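PDB 6YP6: NanS-p from Escherichia phage vB_EcoP_24B, which probably binds carbohydrate as part of a conserved carbohydrate esterase encoded by a Shiga toxin-carrying bacteriophage. Local coordinates for residues N127-N132 and N139-T144; Y88-Y93 and F117-D122. All blocks are in the same frame, centred on the assembly; numbering follows the deposited sequence.

In the fold
Both contacts belong to one seven-stranded antiparallel sheet, and their centres lie about 9 Å apart. Contact 2 comes first along the chain, pairing strand 88-95 with strand 113-121. Contact 1 follows as the hairpin of strands 125-130 and 140-147, the latter an outermost strand of the sheet within the chain. Strands 113-121 and 125-130 are neighbours both in sequence and in the sheet, so the two contacts lie on either side of the seam between these strands, where M129 N probably donates to Y118 O and the F117 and Y130 rings meet. Contact 2 is buried, contact 1 more exposed. Each contains a classic beta bulge, and both turn apolar side chains toward the second sheet.

Contact 1 of 2, residues N127-N132 and N139-T144; sequences NVMYHN and NLKLGT
The flat groups H131 and N139 meet obliquely, the imidazole and amide planes 53° apart, with H131 CD2 3.8 Å from N139 OD1. The amide is held at both ends from outside the pair: ND2 bonds to Y118 OH and OD1 accepts from A133 N, a double role well suited to asparagine. On the Y130 ring, N132 CB lies over the centre of one face, 3.5 Å above the plane; the ring of F179 also meets Y130, and its OH bonds to T182 N. L140 has two conformers, so its approach to the ring edge is doubtful.

On the face of the hairpin away from Y130 and V128, M129 and K141 pack together. In the flexible methionine chain a bend at chi2 brings M129 SD to 3.7 Å from K141 CA, and a further bend at chi3 turns CE toward the carbonyl oxygens of N139 and L140. A turn at chi3 (-80°) places K141 CE beside the N127 amide. A water lies between these two side chains, 2.7 Å from N127 OD1 and 3.1 Å from K141 NZ, while N127 ND2 bonds to D122.

A classic bulge interrupts the ladder: V128 O receives L142 N at 2.8 Å and, weakly, G143 N at 3.4 Å. V128 N in turn donates to G143 O at 2.9 Å. G143 has phi 164°, a backbone shape that glycine adopts readily because it has no CB.

Strand 125-130 runs between strand 113-121, to which N127 and M129 are bonded through their backbones, and the outermost strand 140-147. On the V128 side, this valine and L142 supply branched apolar groups against F157 of strand 152-159, with L155 also touching V128, joining the hairpin to the second sheet.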
ATOM      1  N   ASN A 127       6.413 -10.019   5.294  1.00  7.46           N
ATOM      2  CA  ASN A 127       5.066 -10.483   5.004  1.00  7.49           C
ATOM      3  C   ASN A 127       4.153  -9.351   4.549  1.00  7.20           C
ATOM      4  O   ASN A 127       4.340  -8.186   4.913  1.00  7.63           O
ATOM      5  CB  ASN A 127       4.482 -11.123   6.259  1.00  8.63           C
ATOM      6  CG  ASN A 127       5.256 -12.336   6.682  1.00  9.61           C
ATOM      7  OD1 ASN A 127       5.799 -13.066   5.845  1.00 10.33           O
ATOM      8  ND2 ASN A 127       5.337 -12.552   7.980  1.00 10.44           N
ATOM      9  N   VAL A 128       3.147  -9.743   3.766  1.00  7.40           N
ATOM     10  CA  VAL A 128       2.054  -8.881   3.342  1.00  7.38           C
ATOM     11  C   VAL A 128       0.792  -9.379   4.035  1.00  6.77           C
ATOM     12  O   VAL A 128       0.437 -10.553   3.896  1.00  7.59           O
ATOM     13  CB  VAL A 128       1.856  -8.923   1.822  1.00 10.12           C
ATOM     14  CG1 VAL A 128       0.759  -7.955   1.423  1.00 10.64           C
ATOM     15  CG2 VAL A 128       3.132  -8.640   1.062  1.00 11.58           C
ATOM     16  N   MET A 129       0.109  -8.491   4.762  1.00  6.97           N
ATOM     17  CA  MET A 129      -1.015  -8.829   5.611  1.00  7.45           C
ATOM     18  C   MET A 129      -2.229  -7.989   5.233  1.00  6.90           C
ATOM     19  O   MET A 129      -2.097  -6.868   4.749  1.00  7.26           O
ATOM     20  CB  MET A 129      -0.666  -8.506   7.078  1.00  7.78           C
ATOM     21  CG  MET A 129       0.591  -9.169   7.591  1.00  8.61           C
ATOM     22  SD  MET A 129       0.524 -10.970   7.694  1.00 10.59           S
ATOM     23  CE  MET A 129      -0.752 -11.204   8.911  1.00 11.85           C
ATOM     24  N   TYR A 130      -3.413  -8.538   5.494  1.00  6.93           N
ATOM     25  CA  TYR A 130      -4.687  -7.858   5.280  1.00  7.02           C
ATOM     26  C   TYR A 130      -5.297  -7.546   6.633  1.00  7.25           C
ATOM     27  O   TYR A 130      -5.618  -8.462   7.399  1.00  8.19           O
ATOM     28  CB  TYR A 130      -5.609  -8.757   4.452  1.00  7.55           C
ATOM     29  CG  TYR A 130      -6.941  -8.182   4.021  1.00  7.37           C
ATOM     30  CD1 TYR A 130      -7.189  -6.822   3.972  1.00  7.31           C
ATOM     31  CD2 TYR A 130      -7.956  -9.034   3.618  1.00  7.57           C
ATOM     32  CE1 TYR A 130      -8.423  -6.324   3.545  1.00  7.62           C
ATOM     33  CE2 TYR A 130      -9.183  -8.554   3.206  1.00  7.68           C
ATOM     34  CZ  TYR A 130      -9.417  -7.200   3.161  1.00  7.74           C
ATOM     35  OH  TYR A 130     -10.652  -6.741   2.759  1.00  8.55           O
ATOM     36  N   HIS A 131      -5.464  -6.254   6.919  1.00  7.09           N
ATOM     37  CA  HIS A 131      -6.055  -5.797   8.178  1.00  7.91           C
ATOM     38  C   HIS A 131      -7.577  -5.828   8.058  1.00  7.64           C
ATOM     39  O   HIS A 131      -8.252  -4.809   7.875  1.00  8.93           O
ATOM     40  CB  HIS A 131      -5.557  -4.401   8.494  1.00  8.51           C
ATOM     41  CG  HIS A 131      -5.905  -3.920   9.869  1.00  9.19           C
ATOM     42  ND1 HIS A 131      -5.298  -2.816  10.425  1.00 11.08           N
ATOM     43  CD2 HIS A 131      -6.772  -4.382  10.805  1.00  9.59           C
ATOM     44  CE1 HIS A 131      -5.786  -2.614  11.638  1.00 11.50           C
ATOM     45  NE2 HIS A 131      -6.689  -3.542  11.889  1.00 11.16           N
ATOM     46  N   ASN A 132      -8.127  -7.035   8.139  1.00  7.97           N
ATOM     47  CA  ASN A 132      -9.563  -7.213   7.998  1.00  8.66           C
ATOM     48  C   ASN A 132     -10.191  -7.877   9.218  1.00  9.14           C
ATOM     49  O   ASN A 132     -11.381  -8.199   9.172  1.00 11.82           O
ATOM     50  CB  ASN A 132      -9.939  -7.957   6.712  1.00  9.33           C
ATOM     51  CG  ASN A 132      -9.658  -9.429   6.796  1.00  9.52           C
ATOM     52  OD1 ASN A 132      -8.722  -9.877   7.452  1.00  9.37           O
ATOM     53  ND2 ASN A 132     -10.480 -10.206   6.107  1.00 10.02           N
ATOM     54  N   ASN A 139      -5.744 -11.353  11.426  1.00  9.37           N
ATOM     55  CA  ASN A 139      -5.597 -10.772  10.099  1.00  9.34           C
ATOM     56  C   ASN A 139      -5.068 -11.830   9.132  1.00  9.74           C
ATOM     57  O   ASN A 139      -4.306 -12.725   9.511  1.00 11.52           O
ATOM     58  CB  ASN A 139      -4.614  -9.604  10.145  1.00  8.65           C
ATOM     59  CG  ASN A 139      -5.227  -8.339  10.705  1.00  8.22           C
ATOM     60  OD1 ASN A 139      -6.444  -8.199  10.790  1.00  9.12           O
ATOM     61  ND2 ASN A 139      -4.368  -7.410  11.104  1.00  8.83           N
ATOM     62  N   LEU A 140      -5.485 -11.728   7.872  0.50 10.05           N
ATOM     63  CA  LEU A 140      -5.061 -12.697   6.873  0.50 10.85           C
ATOM     64  C   LEU A 140      -3.633 -12.400   6.437  0.50 10.03           C
ATOM     65  O   LEU A 140      -3.280 -11.245   6.173  0.50 10.30           O
ATOM     66  CB  LEU A 140      -5.973 -12.660   5.650  0.50 12.69           C
ATOM     67  CG  LEU A 140      -7.415 -13.125   5.825  0.50 14.07           C
ATOM     68  CD1 LEU A 140      -8.093 -13.162   4.465  0.50 14.78           C
ATOM     69  CD2 LEU A 140      -7.486 -14.475   6.504  0.50 14.55           C
ATOM     70  N   LYS A 141      -2.822 -13.448   6.346  1.00  9.44           N
ATOM     71  CA  LYS A 141      -1.516 -13.343   5.708  1.00  9.18           C
ATOM     72  C   LYS A 141      -1.730 -13.567   4.210  1.00  8.63           C
ATOM     73  O   LYS A 141      -2.178 -14.640   3.787  1.00 10.47           O
ATOM     74  CB  LYS A 141      -0.512 -14.334   6.279  1.00 10.96           C
ATOM     75  CG  LYS A 141       0.852 -14.222   5.596  1.00 13.03           C
ATOM     76  CD  LYS A 141       1.849 -15.272   6.042  1.00 16.07           C
ATOM     77  CE  LYS A 141       2.491 -14.942   7.362  1.00 18.03           C
ATOM     78  NZ  LYS A 141       3.433 -16.031   7.765  1.00 18.90           N
ATOM     79  N   LEU A 142      -1.457 -12.544   3.417  1.00  7.75           N
ATOM     80  CA  LEU A 142      -1.685 -12.615   1.984  1.00  7.96           C
ATOM     81  C   LEU A 142      -0.533 -13.266   1.241  1.00  8.60           C
ATOM     82  O   LEU A 142      -0.744 -13.779   0.139  1.00  9.49           O
ATOM     83  CB  LEU A 142      -1.929 -11.220   1.428  1.00  7.87           C
ATOM     84  CG  LEU A 142      -3.162 -10.507   1.982  1.00  8.11           C
ATOM     85  CD1 LEU A 142      -3.313  -9.154   1.312  1.00  9.08           C
ATOM     86  CD2 LEU A 142      -4.422 -11.359   1.837  1.00  8.67           C
ATOM     87  N   GLY A 143       0.667 -13.232   1.794  1.00  8.95           N
ATOM     88  CA  GLY A 143       1.832 -13.813   1.163  1.00  9.05           C
ATOM     89  C   GLY A 143       3.082 -13.272   1.821  1.00  8.68           C
ATOM     90  O   GLY A 143       3.026 -12.522   2.790  1.00  8.59           O
ATOM     91  N   THR A 144       4.215 -13.684   1.268  1.00  8.67           N
ATOM     92  CA  THR A 144       5.504 -13.271   1.788  1.00  9.08           C
ATOM     93  C   THR A 144       6.447 -13.003   0.632  1.00  8.86           C
ATOM     94  O   THR A 144       6.366 -13.646  -0.414  1.00  9.72           O
ATOM     95  CB  THR A 144       6.087 -14.340   2.730  1.00  9.97           C
ATOM     96  OG1 THR A 144       7.323 -13.875   3.262  1.00 10.16           O
ATOM     97  CG2 THR A 144       6.356 -15.668   2.029  1.00 11.49           C
TER
HETATM   98  O   HOH W   1       6.018 -15.775   6.024  1.00 20.76           O

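Contact 2 of 2, residues Y88-Y93 and F117-D122; sequences YVMAFY and FYIQTD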
ATOM      1  N   TYR A  88       7.133  -3.011  11.658  1.00  6.82           N
ATOM      2  CA  TYR A  88       6.397  -2.591  10.480  1.00  6.85           C
ATOM      3  C   TYR A  88       7.269  -1.863   9.469  1.00  6.50           C
ATOM      4  O   TYR A  88       8.222  -1.170   9.826  1.00  7.14           O
ATOM      5  CB  TYR A  88       5.240  -1.648  10.862  1.00  7.42           C
ATOM      6  CG  TYR A  88       4.191  -2.333  11.704  1.00  7.76           C
ATOM      7  CD1 TYR A  88       3.324  -3.279  11.167  1.00  8.07           C
ATOM      8  CD2 TYR A  88       4.095  -2.056  13.063  1.00  8.89           C
ATOM      9  CE1 TYR A  88       2.391  -3.916  11.963  1.00  8.70           C
ATOM     10  CE2 TYR A  88       3.171  -2.684  13.867  1.00  9.43           C
ATOM     11  CZ  TYR A  88       2.329  -3.620  13.319  1.00  9.69           C
ATOM     12  OH  TYR A  88       1.436  -4.234  14.157  1.00 11.73           O
ATOM     13  N   VAL A  89       6.866  -1.985   8.197  1.00  6.64           N
ATOM     14  CA  VAL A  89       7.328  -1.119   7.120  1.00  6.59           C
ATOM     15  C   VAL A  89       6.262  -0.059   6.842  1.00  6.78           C
ATOM     16  O   VAL A  89       6.468   1.124   7.129  1.00  7.79           O
ATOM     17  CB  VAL A  89       7.685  -1.906   5.842  1.00  7.16           C
ATOM     18  CG1 VAL A  89       8.221  -0.958   4.777  1.00  7.66           C
ATOM     19  CG2 VAL A  89       8.692  -3.008   6.143  1.00  7.21           C
ATOM     20  N   MET A  90       5.117  -0.453   6.290  1.00  6.70           N
ATOM     21  CA  MET A  90       4.104   0.523   5.890  1.00  6.60           C
ATOM     22  C   MET A  90       2.796  -0.194   5.615  1.00  6.52           C
ATOM     23  O   MET A  90       2.750  -1.413   5.457  1.00  7.21           O
ATOM     24  CB  MET A  90       4.576   1.307   4.663  1.00  7.22           C
ATOM     25  CG  MET A  90       4.749   0.473   3.416  1.00  7.63           C
ATOM     26  SD  MET A  90       5.572   1.439   2.157  1.00  8.99           S
ATOM     27  CE  MET A  90       6.007   0.154   1.004  1.00  9.89           C
ATOM     28  N   ALA A  91       1.742   0.603   5.528  1.00  6.83           N
ATOM     29  CA  ALA A  91       0.405   0.152   5.198  1.00  6.59           C
ATOM     30  C   ALA A  91      -0.198   1.047   4.123  1.00  6.42           C
ATOM     31  O   ALA A  91       0.130   2.232   4.005  1.00  6.99           O
ATOM     32  CB  ALA A  91      -0.515   0.191   6.430  1.00  7.20           C
ATOM     33  N   PHE A  92      -1.122   0.455   3.373  1.00  6.25           N
ATOM     34  CA  PHE A  92      -1.924   1.097   2.337  1.00  6.42           C
ATOM     35  C   PHE A  92      -3.390   0.955   2.730  1.00  6.35           C
ATOM     36  O   PHE A  92      -3.903  -0.165   2.811  1.00  6.70           O
ATOM     37  CB  PHE A  92      -1.728   0.393   0.979  1.00  6.77           C
ATOM     38  CG  PHE A  92      -0.315   0.431   0.485  1.00  7.59           C
ATOM     39  CD1 PHE A  92       0.614  -0.492   0.940  1.00  8.80           C
ATOM     40  CD2 PHE A  92       0.104   1.395  -0.421  1.00  8.97           C
ATOM     41  CE1 PHE A  92       1.938  -0.443   0.501  1.00 10.42           C
ATOM     42  CE2 PHE A  92       1.433   1.448  -0.845  1.00 10.26           C
ATOM     43  CZ  PHE A  92       2.336   0.520  -0.389  1.00 10.83           C
ATOM     44  N   TYR A  93      -4.062   2.082   2.963  1.00  6.35           N
ATOM     45  CA  TYR A  93      -5.477   2.103   3.293  1.00  6.60           C
ATOM     46  C   TYR A  93      -6.212   2.938   2.257  1.00  6.65           C
ATOM     47  O   TYR A  93      -5.825   4.079   1.976  1.00  7.39           O
ATOM     48  CB  TYR A  93      -5.740   2.730   4.663  1.00  7.59           C
ATOM     49  CG  TYR A  93      -4.990   2.135   5.784  1.00  9.49           C
ATOM     50  CD1 TYR A  93      -5.217   0.839   6.176  1.00 10.96           C
ATOM     51  CD2 TYR A  93      -4.044   2.894   6.480  1.00 11.31           C
ATOM     52  CE1 TYR A  93      -4.494   0.290   7.239  1.00 11.49           C
ATOM     53  CE2 TYR A  93      -3.339   2.368   7.531  1.00 11.72           C
ATOM     54  CZ  TYR A  93      -3.565   1.066   7.897  1.00 10.41           C
ATOM     55  OH  TYR A  93      -2.858   0.551   8.970  1.00 11.93           O
ATOM     56  N   PHE A 117      -3.797  -3.049   3.539  1.00  6.52           N
ATOM     57  CA  PHE A 117      -2.722  -4.012   3.393  1.00  6.65           C
ATOM     58  C   PHE A 117      -1.459  -3.469   4.035  1.00  7.01           C
ATOM     59  O   PHE A 117      -1.096  -2.317   3.793  1.00  8.31           O
ATOM     60  CB  PHE A 117      -2.451  -4.275   1.905  1.00  7.17           C
ATOM     61  CG  PHE A 117      -3.689  -4.596   1.106  1.00  7.48           C
ATOM     62  CD1 PHE A 117      -4.597  -5.527   1.558  1.00  7.87           C
ATOM     63  CD2 PHE A 117      -3.956  -3.937  -0.078  1.00  7.88           C
ATOM     64  CE1 PHE A 117      -5.758  -5.813   0.823  1.00  8.69           C
ATOM     65  CE2 PHE A 117      -5.090  -4.223  -0.816  1.00  8.16           C
ATOM     66  CZ  PHE A 117      -5.989  -5.152  -0.366  1.00  8.45           C
ATOM     67  N   TYR A 118      -0.793  -4.273   4.858  1.00  6.51           N
ATOM     68  CA  TYR A 118       0.410  -3.802   5.523  1.00  6.66           C
ATOM     69  C   TYR A 118       1.540  -4.802   5.374  1.00  6.47           C
ATOM     70  O   TYR A 118       1.344  -5.996   5.128  1.00  7.11           O
ATOM     71  CB  TYR A 118       0.142  -3.416   6.990  1.00  7.16           C
ATOM     72  CG  TYR A 118      -0.281  -4.536   7.912  1.00  7.37           C
ATOM     73  CD1 TYR A 118      -1.617  -4.930   8.008  1.00  7.75           C
ATOM     74  CD2 TYR A 118       0.641  -5.191   8.703  1.00  7.25           C
ATOM     75  CE1 TYR A 118      -2.000  -5.953   8.862  1.00  7.96           C
ATOM     76  CE2 TYR A 118       0.269  -6.207   9.561  1.00  7.82           C
ATOM     77  CZ  TYR A 118      -1.056  -6.589   9.628  1.00  8.06           C
ATOM     78  OH  TYR A 118      -1.483  -7.609  10.446  1.00  8.65           O
ATOM     79  N   ILE A 119       2.738  -4.262   5.534  1.00  6.76           N
ATOM     80  CA  ILE A 119       3.983  -4.978   5.321  1.00  6.44           C
ATOM     81  C   ILE A 119       4.744  -4.948   6.646  1.00  6.75           C
ATOM     82  O   ILE A 119       4.941  -3.876   7.232  1.00  6.85           O
ATOM     83  CB  ILE A 119       4.789  -4.334   4.180  1.00  6.99           C
ATOM     84  CG1 ILE A 119       4.010  -4.351   2.867  1.00  7.95           C
ATOM     85  CG2 ILE A 119       6.149  -5.013   4.041  1.00  8.15           C
ATOM     86  CD1 ILE A 119       4.628  -3.494   1.794  1.00  9.29           C
ATOM     87  N   GLN A 120       5.142  -6.131   7.124  1.00  6.63           N
ATOM     88  CA  GLN A 120       5.692  -6.325   8.457  1.00  6.99           C
ATOM     89  C   GLN A 120       6.598  -7.542   8.407  1.00  7.10           C
ATOM     90  O   GLN A 120       6.305  -8.491   7.680  1.00  7.59           O
ATOM     91  CB  GLN A 120       4.531  -6.591   9.432  1.00  7.74           C
ATOM     92  CG  GLN A 120       4.921  -6.786  10.884  1.00  8.18           C
ATOM     93  CD  GLN A 120       3.790  -7.322  11.722  1.00  9.37           C
ATOM     94  OE1 GLN A 120       2.888  -7.993  11.204  1.00 10.98           O
ATOM     95  NE2 GLN A 120       3.827  -7.048  13.025  1.00  9.73           N
ATOM     96  N   THR A 121       7.669  -7.548   9.198  1.00  6.99           N
ATOM     97  CA  THR A 121       8.442  -8.770   9.347  1.00  7.67           C
ATOM     98  C   THR A 121       7.939  -9.569  10.539  1.00  7.95           C
ATOM     99  O   THR A 121       7.514  -9.008  11.549  1.00  8.94           O
ATOM    100  CB  THR A 121       9.938  -8.501   9.529  1.00  7.54           C
ATOM    101  OG1 THR A 121      10.167  -7.543  10.571  1.00  8.12           O
ATOM    102  CG2 THR A 121      10.561  -7.977   8.271  1.00  8.09           C
ATOM    103  N   ASP A 122       7.993 -10.899  10.414  1.00  8.30           N
ATOM    104  CA  ASP A 122       7.982 -11.765  11.593  1.00  8.97           C
ATOM    105  C   ASP A 122       9.430 -11.891  12.068  1.00  9.14           C
ATOM    106  O   ASP A 122      10.179 -10.914  11.964  1.00 10.59           O
ATOM    107  CB  ASP A 122       7.191 -13.054  11.343  1.00  9.30           C
ATOM    108  CG  ASP A 122       7.669 -13.866  10.161  1.00  9.34           C
ATOM    109  OD1 ASP A 122       8.864 -13.818   9.830  1.00  9.54           O
ATOM    110  OD2 ASP A 122       6.827 -14.595   9.579  1.00 10.12           O
TER
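V89 and M90 both face the single residue I119, a classic beta bulge in an otherwise regular antiparallel pair. V89 has a psi of -69°, far from an extended strand, which puts an extra residue into strand 88-95. Backbone bonds secure both sides of the bulge: V89 N reaches I119 O at 2.9 Å, and I119 N reaches M90 O, also at 2.9 Å.

I119 suits this place because its two branches serve different neighbours. CG2 meets V89 CG2 at 3.9 Å, the side chains crossing obliquely, while CD1 comes to 4.0 Å from CE of M90, whose long chain runs extended alongside the isoleucine in the same direction. The F92 ring presents an edge to this CD1 and to F117 O, while F92 N bonds to that oxygen at 2.8 Å.

The other face carries Y88, A91, Y118 and Q120. Y88 and Q120 lie side by side, ring and amide planes only 11° apart, with Q120 NE2 3.6 Å from Y88 CE1; this amide also donates to N86 O. The Y118 ring comes to the edge of the Y88 ring, where its CE2 lies in the Y88 plane. A91 ends in a methyl group, and its CB packs against Y118 CB at 3.7 Å.

Strand 88-95 is flanked on its other side by strand 193-197, to which A91 and Y93 are bonded through their backbones, and strand 113-121 by strand 125-130. From the second sheet, strand 71-79 packs beneath: F77 touches M90 and I119, V79 touches V89, and C75 touches F92. Two antiparallel sheets meeting through apolar side chains in this way are consistent with a beta sandwich.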